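PDB 1X9F: globin II, extracellular from Lumbricus terrestris, which probably binds and carries oxygen as a heme-bearing globin chain of the worm's extracellular hemoglobin (erythrocruorin), with carbon monoxide in the ligand pocket here. Local coordinates for residues G9-S14 with R127-A132; F29-W34 with D55-A60; R50-G53 with P59-I62; S77-P82 with I134-D139. All coordinates share one frame; numbering follows the deposited sequence.

How the interactions relate
Interactions 1 and 4 both use helix 127-142, lie on the same side of the chain's centre and touch through the Lys13-Asp80 salt bridge. Interactions 2 and 3 lie on the other side, with centres about 8 Å apart, and share Pro59 and Ala60 at the start of helix 59-77. Burial separates the contacts: every touching residue of interaction 1 is buried and interaction 3 is mostly so, whereas interactions 2 and 4 each have one exposed touching residue. Interaction 1 is a helix crossing made by a methyl over an indole. Interaction 3 sets carbonyl oxygens against a phenyl ring, with Arg50 on a heme propionate, interaction 2 brings an amide to a loop carbonyl, and interaction 4 rests on aliphatic ends.

Interaction 1: residues G9-S14 with R127-A132; sequences GLKVKS and REAWDA
Val12 sets one methyl squarely over the indole of Trp130. Its CG1 stands 3.8 Å from the centroid of the six-membered ring and only 5° off the ring normal, a CH-pi contact made to the face. The two branches of the valine divide the work: CG1, anti to the backbone N (chi1 174°), takes the ring, while CG2 faces the backbone and lies 3.5 Å from Ala129 O. CG2 also meets the Ala129 methyl, with 4.2 Å between Val12 CG2 and Ala129 CB. Lys11 adds only the flank of its chain, CD lying 4.4 Å from Ala129 CB; its NZ is hydrogen-bonded to the backbone of another protein's chain. The indole is also fixed at its edge, where NE1 is hydrogen-bonded to Glu15. With an alanine here instead of Trp130, the Val12 methyl would probably lose its aromatic surface and Glu15 its indole donor. Helices 6-20 and 127-142, the A and H helices of the globin fold, cross here almost perpendicularly, at -95° with local axes 9.0 Å apart. Helix 103-121 packs on Trp130 through Leu114 and Val117, and helix 59-77 reaches Val12 through Ile76.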
loop_
_atom_site.group_PDB
_atom_site.type_symbol
_atom_site.label_atom_id
_atom_site.label_comp_id
_atom_site.label_asym_id
_atom_site.label_seq_id
_atom_site.Cartn_x
_atom_site.Cartn_y
_atom_site.Cartn_z
ATOM N N GLY B 9 -0.580 -9.228 42.556
ATOM C CA GLY B 9 -0.800 -7.817 42.250
ATOM C C GLY B 9 -0.583 -7.549 40.774
ATOM O O GLY B 9 -1.354 -6.817 40.145
ATOM N N LEU B 10 0.470 -8.149 40.225
ATOM C CA LEU B 10 0.723 -8.078 38.794
ATOM C C LEU B 10 -0.476 -8.601 38.012
ATOM O O LEU B 10 -0.964 -7.925 37.111
ATOM C CB LEU B 10 1.993 -8.854 38.425
ATOM C CG LEU B 10 3.266 -8.119 37.978
ATOM C CD1 LEU B 10 3.346 -6.658 38.432
ATOM C CD2 LEU B 10 4.511 -8.893 38.407
ATOM N N LYS B 11 -0.955 -9.792 38.370
ATOM C CA LYS B 11 -2.069 -10.426 37.664
ATOM C C LYS B 11 -3.358 -9.607 37.757
ATOM O O LYS B 11 -4.036 -9.379 36.748
ATOM C CB LYS B 11 -2.299 -11.848 38.181
ATOM C CG LYS B 11 -3.430 -12.559 37.463
ATOM C CD LYS B 11 -3.556 -13.994 37.900
ATOM C CE LYS B 11 -2.775 -14.914 36.993
ATOM N NZ LYS B 11 -3.050 -16.330 37.339
ATOM N N VAL B 12 -3.677 -9.162 38.971
ATOM C CA VAL B 12 -4.870 -8.355 39.201
ATOM C C VAL B 12 -4.818 -7.024 38.450
ATOM O O VAL B 12 -5.844 -6.588 37.922
ATOM C CB VAL B 12 -5.164 -8.141 40.703
ATOM C CG1 VAL B 12 -6.335 -7.182 40.898
ATOM C CG2 VAL B 12 -5.465 -9.472 41.381
ATOM N N LYS B 13 -3.644 -6.387 38.386
ATOM C CA LYS B 13 -3.511 -5.160 37.584
ATOM C C LYS B 13 -3.933 -5.398 36.133
ATOM O O LYS B 13 -4.722 -4.628 35.580
ATOM C CB LYS B 13 -2.090 -4.583 37.652
ATOM C CG LYS B 13 -1.801 -3.873 38.981
ATOM C CD LYS B 13 -0.378 -3.277 38.999
ATOM C CE LYS B 13 -0.253 -2.118 37.990
ATOM N NZ LYS B 13 1.113 -1.503 38.078
ATOM N N SER B 14 -3.433 -6.473 35.530
ATOM C CA SER B 14 -3.751 -6.788 34.135
ATOM C C SER B 14 -5.209 -7.156 33.917
ATOM O O SER B 14 -5.851 -6.656 32.987
ATOM C CB SER B 14 -2.869 -7.922 33.617
ATOM O OG SER B 14 -1.569 -7.443 33.330
ATOM N N ARG B 127 -9.347 -15.988 40.762
ATOM C CA ARG B 127 -10.216 -15.622 41.868
ATOM C C ARG B 127 -9.453 -15.457 43.179
ATOM O O ARG B 127 -9.713 -14.524 43.945
ATOM C CB ARG B 127 -11.289 -16.697 42.020
ATOM C CG ARG B 127 -12.279 -16.425 43.107
ATOM C CD ARG B 127 -13.460 -17.362 43.127
ATOM N NE ARG B 127 -14.556 -16.722 43.844
ATOM C CZ ARG B 127 -14.659 -16.653 45.167
ATOM N NH1 ARG B 127 -13.741 -17.208 45.954
ATOM N NH2 ARG B 127 -15.697 -16.030 45.711
ATOM N N GLU B 128 -8.514 -16.365 43.428
ATOM C CA GLU B 128 -7.732 -16.320 44.653
ATOM C C GLU B 128 -6.844 -15.085 44.720
ATOM O O GLU B 128 -6.674 -14.506 45.794
ATOM C CB GLU B 128 -6.895 -17.587 44.816
ATOM C CG GLU B 128 -7.667 -18.768 45.384
ATOM C CD GLU B 128 -6.761 -19.917 45.782
ATOM O OE1 GLU B 128 -6.032 -20.439 44.909
ATOM O OE2 GLU B 128 -6.786 -20.308 46.968
ATOM N N ALA B 129 -6.281 -14.692 43.578
ATOM C CA ALA B 129 -5.437 -13.504 43.493
ATOM C C ALA B 129 -6.272 -12.233 43.650
ATOM O O ALA B 129 -5.861 -11.300 44.351
ATOM C CB ALA B 129 -4.667 -13.488 42.175
ATOM N N TRP B 130 -7.445 -12.198 43.018
ATOM C CA TRP B 130 -8.365 -11.074 43.179
ATOM C C TRP B 130 -8.864 -10.955 44.612
ATOM O O TRP B 130 -8.803 -9.878 45.204
ATOM C CB TRP B 130 -9.551 -11.189 42.223
ATOM C CG TRP B 130 -9.280 -10.644 40.868
ATOM C CD1 TRP B 130 -8.672 -11.294 39.833
ATOM C CD2 TRP B 130 -9.604 -9.336 40.386
ATOM N NE1 TRP B 130 -8.598 -10.472 38.734
ATOM C CE2 TRP B 130 -9.166 -9.264 39.043
ATOM C CE3 TRP B 130 -10.229 -8.213 40.949
ATOM C CZ2 TRP B 130 -9.328 -8.116 38.256
ATOM C CZ3 TRP B 130 -10.391 -7.076 40.167
ATOM C CH2 TRP B 130 -9.941 -7.037 38.834
ATOM N N ASP B 131 -9.346 -12.064 45.165
ATOM C CA ASP B 131 -9.865 -12.078 46.526
ATOM C C ASP B 131 -8.851 -11.487 47.509
ATOM O O ASP B 131 -9.192 -10.644 48.348
ATOM C CB ASP B 131 -10.230 -13.507 46.926
ATOM C CG ASP B 131 -10.899 -13.578 48.272
ATOM O OD1 ASP B 131 -11.984 -12.981 48.434
ATOM O OD2 ASP B 131 -10.417 -14.207 49.235
ATOM N N ALA B 132 -7.600 -11.919 47.373
ATOM C CA ALA B 132 -6.530 -11.485 48.252
ATOM C C ALA B 132 -6.243 -9.993 48.108
ATOM O O ALA B 132 -6.056 -9.291 49.102
ATOM C CB ALA B 132 -5.279 -12.291 47.969
#

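Interaction 2: residues F29-W34 with D55-A60; sequences FSQAIW and DTSHPA. With CMO (carbon monoxide), chain P.
Gln31 extends from helix 23-40 to the backbone of Thr56, the closest pair across these segments, with their CA atoms 6.6 Å apart. Its CG is anti to the carbonyl carbon (chi1 -57°) and the chain runs straight on from there, which delivers the amide to the carbonyl of Thr56. The amide atom modelled as OE1 of Gln31 lies 2.8 Å from Thr56 O; because the group is probably turned over in the model, a hydrogen bond from the amide nitrogen is possible but not established. Independent of that choice, Gln31 CG comes within 4.0 Å of Thr56 O.

The loop that offers this carbonyl is held by its own side chains. Residues 55-58 form a type I turn, with a bond of 3.1 Å from His58 N to Asp55 O. Asp55 OD1 accepts from Ser57 N at 3.0 Å, an Asx turn, and the donor approaches from above the carboxylate plane, 60° out of it. His58 then caps helix 59-77 from the N-cap position: Ala60 N donates a hydrogen bond to His58 ND1 at 3.0 Å, only 9° out of the ring plane. Thr56 OG1 is hydrogen-bonded to Arg35 NE.

Trp34 starts toward the loop but carries its indole away into the carbon monoxide pocket. The contact thus joins helix 23-40 to the beginning of helix 59-77, the B and E helices of the globin fold, while Phe29 and Ile33 of the former pack against helix 103-121.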
loop_
_atom_site.group_PDB
_atom_site.type_symbol
_atom_site.label_atom_id
_atom_site.label_comp_id
_atom_site.label_asym_id
_atom_site.label_seq_id
_atom_site.Cartn_x
_atom_site.Cartn_y
_atom_site.Cartn_z
ATOM N N PHE B 29 -20.338 -1.967 33.527
ATOM C CA PHE B 29 -19.470 -2.640 34.473
ATOM C C PHE B 29 -19.646 -2.095 35.894
ATOM O O PHE B 29 -19.798 -2.866 36.846
ATOM C CB PHE B 29 -18.034 -2.473 34.000
ATOM C CG PHE B 29 -17.021 -3.151 34.854
ATOM C CD1 PHE B 29 -16.941 -4.538 34.900
ATOM C CD2 PHE B 29 -16.105 -2.404 35.581
ATOM C CE1 PHE B 29 -15.977 -5.171 35.682
ATOM C CE2 PHE B 29 -15.135 -3.030 36.368
ATOM C CZ PHE B 29 -15.073 -4.416 36.416
ATOM N N SER B 30 -19.629 -0.769 36.022
ATOM C CA SER B 30 -19.875 -0.102 37.292
ATOM C C SER B 30 -21.202 -0.510 37.898
ATOM O O SER B 30 -21.295 -0.716 39.106
ATOM C CB SER B 30 -19.890 1.412 37.094
ATOM O OG SER B 30 -18.589 1.896 36.801
ATOM N N GLN B 31 -22.232 -0.607 37.058
ATOM C CA GLN B 31 -23.584 -0.927 37.525
ATOM C C GLN B 31 -23.725 -2.390 37.919
ATOM O O GLN B 31 -24.352 -2.706 38.934
ATOM C CB GLN B 31 -24.629 -0.595 36.461
ATOM C CG GLN B 31 -24.616 0.843 36.012
ATOM C CD GLN B 31 -25.664 1.112 34.960
ATOM O OE1 GLN B 31 -26.823 1.366 35.287
ATOM N NE2 GLN B 31 -25.263 1.062 33.694
ATOM N N ALA B 32 -23.153 -3.270 37.098
ATOM C CA ALA B 32 -23.129 -4.698 37.375
ATOM C C ALA B 32 -22.588 -4.971 38.778
ATOM O O ALA B 32 -23.163 -5.779 39.517
ATOM C CB ALA B 32 -22.307 -5.419 36.328
ATOM N N ILE B 33 -21.513 -4.281 39.164
ATOM C CA ILE B 33 -20.917 -4.478 40.490
ATOM C C ILE B 33 -21.848 -4.032 41.629
ATOM O O ILE B 33 -22.053 -4.791 42.587
ATOM C CB ILE B 33 -19.510 -3.819 40.596
ATOM C CG1 ILE B 33 -18.505 -4.558 39.698
ATOM C CG2 ILE B 33 -19.017 -3.843 42.048
ATOM C CD1 ILE B 33 -17.246 -3.746 39.377
ATOM N N TRP B 34 -22.420 -2.830 41.518
ATOM C CA TRP B 34 -23.356 -2.325 42.535
ATOM C C TRP B 34 -24.655 -3.121 42.655
ATOM O O TRP B 34 -25.146 -3.335 43.771
ATOM C CB TRP B 34 -23.580 -0.800 42.418
ATOM C CG TRP B 34 -22.441 -0.118 43.063
ATOM C CD1 TRP B 34 -21.427 0.563 42.454
ATOM C CD2 TRP B 34 -22.123 -0.152 44.452
ATOM N NE1 TRP B 34 -20.516 0.990 43.391
ATOM C CE2 TRP B 34 -20.923 0.558 44.627
ATOM C CE3 TRP B 34 -22.748 -0.707 45.581
ATOM C CZ2 TRP B 34 -20.336 0.724 45.872
ATOM C CZ3 TRP B 34 -22.163 -0.536 46.818
ATOM C CH2 TRP B 34 -20.973 0.173 46.956
ATOM N N ASP B 55 -32.326 3.739 42.345
ATOM C CA ASP B 55 -32.386 3.525 40.913
ATOM C C ASP B 55 -30.975 3.499 40.348
ATOM O O ASP B 55 -30.333 4.540 40.247
ATOM C CB ASP B 55 -33.217 4.635 40.274
ATOM C CG ASP B 55 -33.096 4.676 38.766
ATOM O OD1 ASP B 55 -32.810 3.636 38.123
ATOM O OD2 ASP B 55 -33.288 5.733 38.132
ATOM N N THR B 56 -30.497 2.313 39.978
ATOM C CA THR B 56 -29.112 2.152 39.517
ATOM C C THR B 56 -28.887 2.659 38.091
ATOM O O THR B 56 -27.758 2.667 37.597
ATOM C CB THR B 56 -28.650 0.680 39.643
ATOM O OG1 THR B 56 -29.694 -0.197 39.198
ATOM C CG2 THR B 56 -28.457 0.291 41.114
ATOM N N SER B 57 -29.969 3.070 37.438
ATOM C CA SER B 57 -29.902 3.645 36.101
ATOM C C SER B 57 -29.835 5.156 36.179
ATOM O O SER B 57 -29.549 5.822 35.181
ATOM C CB SER B 57 -31.115 3.224 35.268
ATOM O OG SER B 57 -31.206 1.812 35.194
ATOM N N HIS B 58 -30.102 5.698 37.362
ATOM C CA HIS B 58 -30.081 7.132 37.526
ATOM C C HIS B 58 -28.671 7.667 37.232
ATOM O O HIS B 58 -27.683 7.043 37.628
ATOM C CB HIS B 58 -30.547 7.500 38.930
ATOM C CG HIS B 58 -30.874 8.944 39.078
ATOM N ND1 HIS B 58 -29.900 9.916 39.087
ATOM C CD2 HIS B 58 -32.057 9.593 39.178
ATOM C CE1 HIS B 58 -30.465 11.104 39.192
ATOM N NE2 HIS B 58 -31.775 10.936 39.264
ATOM N N PRO B 59 -28.569 8.794 36.524
ATOM C CA PRO B 59 -27.268 9.371 36.175
ATOM C C PRO B 59 -26.384 9.695 37.391
ATOM O O PRO B 59 -25.168 9.474 37.346
ATOM C CB PRO B 59 -27.643 10.648 35.414
ATOM C CG PRO B 59 -29.036 10.946 35.836
ATOM C CD PRO B 59 -29.685 9.611 35.993
ATOM N N ALA B 60 -26.994 10.198 38.464
ATOM C CA ALA B 60 -26.277 10.466 39.705
ATOM C C ALA B 60 -25.704 9.189 40.303
ATOM O O ALA B 60 -24.644 9.214 40.934
ATOM C CB ALA B 60 -27.180 11.158 40.706
HETATM C C CMO P . -18.657 3.198 47.245
HETATM O O CMO P . -19.804 2.989 46.770
#

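Interaction 3: residues R50-G53 with P59-I62; sequences RVHG and PAFI. With HEM (protoporphyrin IX containing Fe), chain O; PO4 (phosphate ion), chain Q.
His52, although not a glycine, adopts left-handed backbone angles (phi 61°, psi 42°), and at this bend the carbonyls of Val51 and His52 both come up against Phe61. The loop belongs to the CD region of the globin fold, which here packs on the first turn of the E helix, 59-77. Val51 O lies at the edge of the Phe61 ring, in its plane and 3.5 Å from CD1, whereas Gly53 CA approaches the same CD1 obliquely at 3.7 Å. The valine side chain meets the phenyl at about a right angle, CG1 standing 4.2 Å from Phe61 CD1. Its other methyl, CG2, rests 3.4 Å from Ala60 O, and His52 ND1 lies 3.8 Å from the Ala60 methyl. A serine in place of Phe61 would probably open a gap beside Gly53 and leave Val51 CG1 without its aromatic neighbour. Just before the bend, Arg50 holds a heme propionate and a phosphate ion, probably from the crystallisation liquor; His97 of the Globin III chain is hydrogen-bonded to heme and phosphate as well. The guanidinium gives the propionate two bonds: Arg50 NE to HEM O2D at 2.7 Å, and Arg50 NH2 to HEM O1D at 2.8 Å, nearly straight at 172°.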
loop_
_atom_site.group_PDB
_atom_site.type_symbol
_atom_site.label_atom_id
_atom_site.label_comp_id
_atom_site.label_asym_id
_atom_site.label_seq_id
_atom_site.Cartn_x
_atom_site.Cartn_y
_atom_site.Cartn_z
ATOM N N ARG B 50 -28.618 9.461 49.075
ATOM C CA ARG B 50 -28.196 10.787 48.619
ATOM C C ARG B 50 -27.695 10.761 47.176
ATOM O O ARG B 50 -27.511 11.812 46.553
ATOM C CB ARG B 50 -27.104 11.347 49.533
ATOM C CG ARG B 50 -26.739 12.797 49.249
ATOM C CD ARG B 50 -25.359 13.211 49.742
ATOM N NE ARG B 50 -24.255 12.763 48.884
ATOM C CZ ARG B 50 -23.889 13.352 47.746
ATOM N NH1 ARG B 50 -24.551 14.413 47.289
ATOM N NH2 ARG B 50 -22.858 12.873 47.055
ATOM N N VAL B 51 -27.473 9.567 46.648
ATOM C CA VAL B 51 -26.885 9.455 45.330
ATOM C C VAL B 51 -27.766 8.547 44.464
ATOM O O VAL B 51 -27.303 7.900 43.515
ATOM C CB VAL B 51 -25.387 9.042 45.435
ATOM C CG1 VAL B 51 -25.211 7.522 45.549
ATOM C CG2 VAL B 51 -24.591 9.628 44.287
ATOM N N HIS B 52 -29.052 8.534 44.821
ATOM C CA HIS B 52 -30.111 7.822 44.097
ATOM C C HIS B 52 -29.921 6.313 44.002
ATOM O O HIS B 52 -30.186 5.720 42.953
ATOM C CB HIS B 52 -30.294 8.413 42.701
ATOM C CG HIS B 52 -30.994 9.733 42.692
ATOM N ND1 HIS B 52 -30.336 10.928 42.894
ATOM C CD2 HIS B 52 -32.294 10.047 42.483
ATOM C CE1 HIS B 52 -31.203 11.921 42.815
ATOM N NE2 HIS B 52 -32.397 11.414 42.563
ATOM N N GLY B 53 -29.486 5.694 45.100
ATOM C CA GLY B 53 -29.245 4.248 45.152
ATOM C C GLY B 53 -30.467 3.394 44.864
ATOM O O GLY B 53 -30.349 2.206 44.553
ATOM N N PRO B 59 -28.569 8.794 36.524
ATOM C CA PRO B 59 -27.268 9.371 36.175
ATOM C C PRO B 59 -26.384 9.695 37.391
ATOM O O PRO B 59 -25.168 9.474 37.346
ATOM C CB PRO B 59 -27.643 10.648 35.414
ATOM C CG PRO B 59 -29.036 10.946 35.836
ATOM C CD PRO B 59 -29.685 9.611 35.993
ATOM N N ALA B 60 -26.994 10.198 38.464
ATOM C CA ALA B 60 -26.277 10.466 39.705
ATOM C C ALA B 60 -25.704 9.189 40.303
ATOM O O ALA B 60 -24.644 9.214 40.934
ATOM C CB ALA B 60 -27.180 11.158 40.706
ATOM N N PHE B 61 -26.400 8.075 40.113
ATOM C CA PHE B 61 -25.880 6.826 40.612
ATOM C C PHE B 61 -24.732 6.305 39.760
ATOM O O PHE B 61 -23.755 5.769 40.294
ATOM C CB PHE B 61 -26.951 5.752 40.738
ATOM C CG PHE B 61 -26.453 4.555 41.448
ATOM C CD1 PHE B 61 -26.365 4.562 42.839
ATOM C CD2 PHE B 61 -25.965 3.462 40.744
ATOM C CE1 PHE B 61 -25.854 3.475 43.527
ATOM C CE2 PHE B 61 -25.448 2.367 41.422
ATOM C CZ PHE B 61 -25.395 2.373 42.820
ATOM N N ILE B 62 -24.858 6.442 38.441
ATOM C CA ILE B 62 -23.792 6.032 37.537
ATOM C C ILE B 62 -22.527 6.778 37.920
ATOM O O ILE B 62 -21.462 6.174 38.056
ATOM C CB ILE B 62 -24.132 6.357 36.056
ATOM C CG1 ILE B 62 -25.474 5.756 35.624
ATOM C CG2 ILE B 62 -23.001 5.895 35.129
ATOM C CD1 ILE B 62 -25.503 4.264 35.603
HETATM C CHA HEM O . -18.212 7.083 48.325
HETATM C CHB HEM O . -14.537 4.135 47.035
HETATM C CHC HEM O . -16.732 0.379 49.269
HETATM C CHD HEM O . -20.296 3.390 50.774
HETATM C C1A HEM O . -16.999 6.564 47.675
HETATM C C2A HEM O . -16.222 7.404 46.880
HETATM C C3A HEM O . -15.100 6.565 46.455
HETATM C C4A HEM O . -15.416 5.293 47.137
HETATM C CMA HEM O . -13.935 6.916 45.564
HETATM C CAA HEM O . -16.489 8.831 46.475
HETATM C CBA HEM O . -15.838 9.856 47.382
HETATM C CGA HEM O . -16.307 11.201 46.880
HETATM O O1A HEM O . -15.777 11.687 45.855
HETATM O O2A HEM O . -17.221 11.776 47.507
HETATM C C1B HEM O . -14.844 2.804 47.549
HETATM C C2B HEM O . -14.006 1.747 47.269
HETATM C C3B HEM O . -14.633 0.730 47.908
HETATM C C4B HEM O . -15.779 1.190 48.517
HETATM C CMB HEM O . -12.729 1.721 46.467
HETATM C CAB HEM O . -14.112 -0.495 47.855
HETATM C CBB HEM O . -13.499 -1.659 47.764
HETATM C C1C HEM O . -17.974 0.897 49.855
HETATM C C2C HEM O . -18.847 0.034 50.488
HETATM C C3C HEM O . -19.846 0.877 50.915
HETATM C C4C HEM O . -19.509 2.167 50.500
HETATM C CMC HEM O . -18.675 -1.456 50.661
HETATM C CAC HEM O . -21.049 0.441 51.674
HETATM C CBC HEM O . -21.840 -0.508 51.149
HETATM C C1D HEM O . -20.023 4.737 50.225
HETATM C C2D HEM O . -20.917 5.790 50.407
HETATM C C3D HEM O . -20.372 6.854 49.725
HETATM C C4D HEM O . -19.123 6.300 49.169
HETATM C CMD HEM O . -22.208 5.768 51.190
HETATM C CAD HEM O . -20.902 8.260 49.605
HETATM C CBD HEM O . -22.078 8.328 48.646
HETATM C CGD HEM O . -22.486 9.777 48.558
HETATM O O1D HEM O . -21.682 10.613 48.091
HETATM O O2D HEM O . -23.620 10.093 48.966
HETATM N NA HEM O . -16.531 5.296 47.904
HETATM N NB HEM O . -15.932 2.519 48.307
HETATM N NC HEM O . -18.316 2.213 49.856
HETATM N ND HEM O . -18.925 5.000 49.469
HETATM FE FE HEM O . -17.391 3.778 48.947
HETATM P P PO4 Q . -22.820 16.012 44.799
HETATM O O1 PO4 Q . -24.088 16.535 45.451
HETATM O O2 PO4 Q . -22.647 14.535 45.099
HETATM O O3 PO4 Q . -21.623 16.763 45.348
HETATM O O4 PO4 Q . -22.935 16.228 43.304
#

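Interaction 4: residues S77-P82 with I134-D139; sequences STLDQP and IDHIED
Asp80 OD1, on the turn that carries Leu79 against helix 127-142, is gripped by two donors: Lys13 NZ forms a salt bridge with it, and Gln81 NE2 adds a weak bond of 3.3 Å to Asp80 OD1. Behind this grip the backbone closes a type I turn from Thr78 to Gln81, with Gln81 N 2.8 Å from Thr78 O. The turn follows the end of helix 59-77, and Gln81 occupies the N-cap position of helix 82-96.

Across the contact the chemistry is apolar and rests on one methyl. Leu79 directs CD2 at the helix, where it comes within 4.0 Å of Ile137 CD1; the two side chains cross at about a right angle, and Leu79 CD2 also lies 4.1 Å from Ile137 CG1. The same leucine methyl approaches the imidazole of His136 at its edge, near the ring plane, with Leu79 CD2 4.2 Å from His136 CD2. The histidine reaches it because its CG is anti to the backbone N (chi1 -177°). Cys4, disulfide-bonded to Cys133, touches both Leu79 and His136. Gln81 NE2 is also hydrogen-bonded to Ser29 of the Globin III chain. Ile137 also packs on Leu89 of helix 82-96, and its side chain comes within about 5 Å of a heme. The arrangement is that of the EF corner of the globin fold, laid against the H helix next to the heme pocket.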
loop_
_atom_site.group_PDB
_atom_site.type_symbol
_atom_site.label_atom_id
_atom_site.label_comp_id
_atom_site.label_asym_id
_atom_site.label_seq_id
_atom_site.Cartn_x
_atom_site.Cartn_y
_atom_site.Cartn_z
ATOM N N SER B 77 -4.064 -0.087 40.572
ATOM C CA SER B 77 -2.948 0.366 39.750
ATOM C C SER B 77 -1.664 0.559 40.552
ATOM O O SER B 77 -0.572 0.509 39.984
ATOM C CB SER B 77 -3.295 1.646 38.981
ATOM O OG SER B 77 -3.307 2.777 39.836
ATOM N N THR B 78 -1.789 0.782 41.861
ATOM C CA THR B 78 -0.606 0.986 42.703
ATOM C C THR B 78 -0.386 -0.118 43.726
ATOM O O THR B 78 0.268 0.110 44.746
ATOM C CB THR B 78 -0.631 2.354 43.425
ATOM O OG1 THR B 78 -1.779 2.426 44.282
ATOM C CG2 THR B 78 -0.825 3.497 42.442
ATOM N N LEU B 79 -0.918 -1.310 43.465
ATOM C CA LEU B 79 -0.617 -2.455 44.321
ATOM C C LEU B 79 0.886 -2.689 44.391
ATOM O O LEU B 79 1.401 -3.180 45.398
ATOM C CB LEU B 79 -1.318 -3.721 43.831
ATOM C CG LEU B 79 -2.807 -3.827 44.156
ATOM C CD1 LEU B 79 -3.434 -4.967 43.378
ATOM C CD2 LEU B 79 -3.054 -3.992 45.649
ATOM N N ASP B 80 1.583 -2.319 43.320
ATOM C CA ASP B 80 3.036 -2.437 43.258
ATOM C C ASP B 80 3.773 -1.221 43.833
ATOM O O ASP B 80 5.006 -1.202 43.866
ATOM C CB ASP B 80 3.488 -2.709 41.818
ATOM C CG ASP B 80 3.193 -1.552 40.883
ATOM O OD1 ASP B 80 2.044 -1.056 40.874
ATOM O OD2 ASP B 80 4.053 -1.077 40.112
ATOM N N GLN B 81 3.023 -0.212 44.277
ATOM C CA GLN B 81 3.609 0.973 44.912
ATOM C C GLN B 81 2.960 1.205 46.273
ATOM O O GLN B 81 2.062 2.042 46.412
ATOM C CB GLN B 81 3.453 2.206 44.023
ATOM C CG GLN B 81 3.901 2.003 42.590
ATOM C CD GLN B 81 3.123 2.870 41.632
ATOM O OE1 GLN B 81 3.121 4.096 41.757
ATOM N NE2 GLN B 81 2.452 2.242 40.672
ATOM N N PRO B 82 3.423 0.450 47.273
ATOM C CA PRO B 82 2.829 0.448 48.621
ATOM C C PRO B 82 2.669 1.821 49.270
ATOM O O PRO B 82 1.641 2.079 49.894
ATOM C CB PRO B 82 3.803 -0.416 49.438
ATOM C CG PRO B 82 5.031 -0.542 48.592
ATOM C CD PRO B 82 4.563 -0.481 47.178
ATOM N N ILE B 134 -8.269 -7.583 46.664
ATOM C CA ILE B 134 -9.409 -6.744 47.062
ATOM C C ILE B 134 -9.477 -6.616 48.593
ATOM O O ILE B 134 -9.760 -5.535 49.118
ATOM C CB ILE B 134 -10.758 -7.251 46.464
ATOM C CG1 ILE B 134 -10.723 -7.258 44.925
ATOM C CG2 ILE B 134 -11.928 -6.393 46.953
ATOM C CD1 ILE B 134 -10.364 -5.922 44.275
ATOM N N ASP B 135 -9.206 -7.718 49.293
ATOM C CA ASP B 135 -9.110 -7.709 50.753
ATOM C C ASP B 135 -8.107 -6.693 51.229
ATOM O O ASP B 135 -8.413 -5.859 52.086
ATOM C CB ASP B 135 -8.687 -9.080 51.278
ATOM C CG ASP B 135 -9.836 -9.843 51.890
ATOM O OD1 ASP B 135 -11.006 -9.459 51.669
ATOM O OD2 ASP B 135 -9.663 -10.846 52.614
ATOM N N HIS B 136 -6.903 -6.779 50.669
ATOM C CA HIS B 136 -5.833 -5.864 51.015
ATOM C C HIS B 136 -6.265 -4.418 50.838
ATOM O O HIS B 136 -5.910 -3.557 51.642
ATOM C CB HIS B 136 -4.591 -6.125 50.168
ATOM C CG HIS B 136 -3.442 -5.247 50.538
ATOM N ND1 HIS B 136 -3.003 -5.127 51.839
ATOM C CD2 HIS B 136 -2.657 -4.431 49.798
ATOM C CE1 HIS B 136 -1.994 -4.277 51.884
ATOM N NE2 HIS B 136 -1.759 -3.846 50.658
ATOM N N ILE B 137 -7.027 -4.157 49.781
ATOM C CA ILE B 137 -7.455 -2.798 49.481
ATOM C C ILE B 137 -8.523 -2.345 50.476
ATOM O O ILE B 137 -8.471 -1.222 50.988
ATOM C CB ILE B 137 -7.919 -2.691 48.003
ATOM C CG1 ILE B 137 -6.697 -2.696 47.074
ATOM C CG2 ILE B 137 -8.757 -1.432 47.778
ATOM C CD1 ILE B 137 -6.996 -3.097 45.637
ATOM N N GLU B 138 -9.468 -3.236 50.763
ATOM C CA GLU B 138 -10.536 -2.942 51.708
ATOM C C GLU B 138 -10.045 -2.779 53.153
ATOM O O GLU B 138 -10.600 -1.968 53.897
ATOM C CB GLU B 138 -11.660 -3.979 51.600
ATOM C CG GLU B 138 -12.453 -3.884 50.300
ATOM C CD GLU B 138 -13.575 -4.903 50.198
ATOM O OE1 GLU B 138 -14.644 -4.546 49.653
ATOM O OE2 GLU B 138 -13.394 -6.055 50.653
ATOM N N ASP B 139 -9.009 -3.521 53.546
ATOM C CA ASP B 139 -8.416 -3.340 54.877
ATOM C C ASP B 139 -7.994 -1.893 55.110
ATOM O O ASP B 139 -8.095 -1.388 56.227
ATOM C CB ASP B 139 -7.207 -4.262 55.094
ATOM C CG ASP B 139 -7.608 -5.702 55.372
ATOM O OD1 ASP B 139 -8.762 -5.950 55.787
ATOM O OD2 ASP B 139 -6.820 -6.658 55.210
#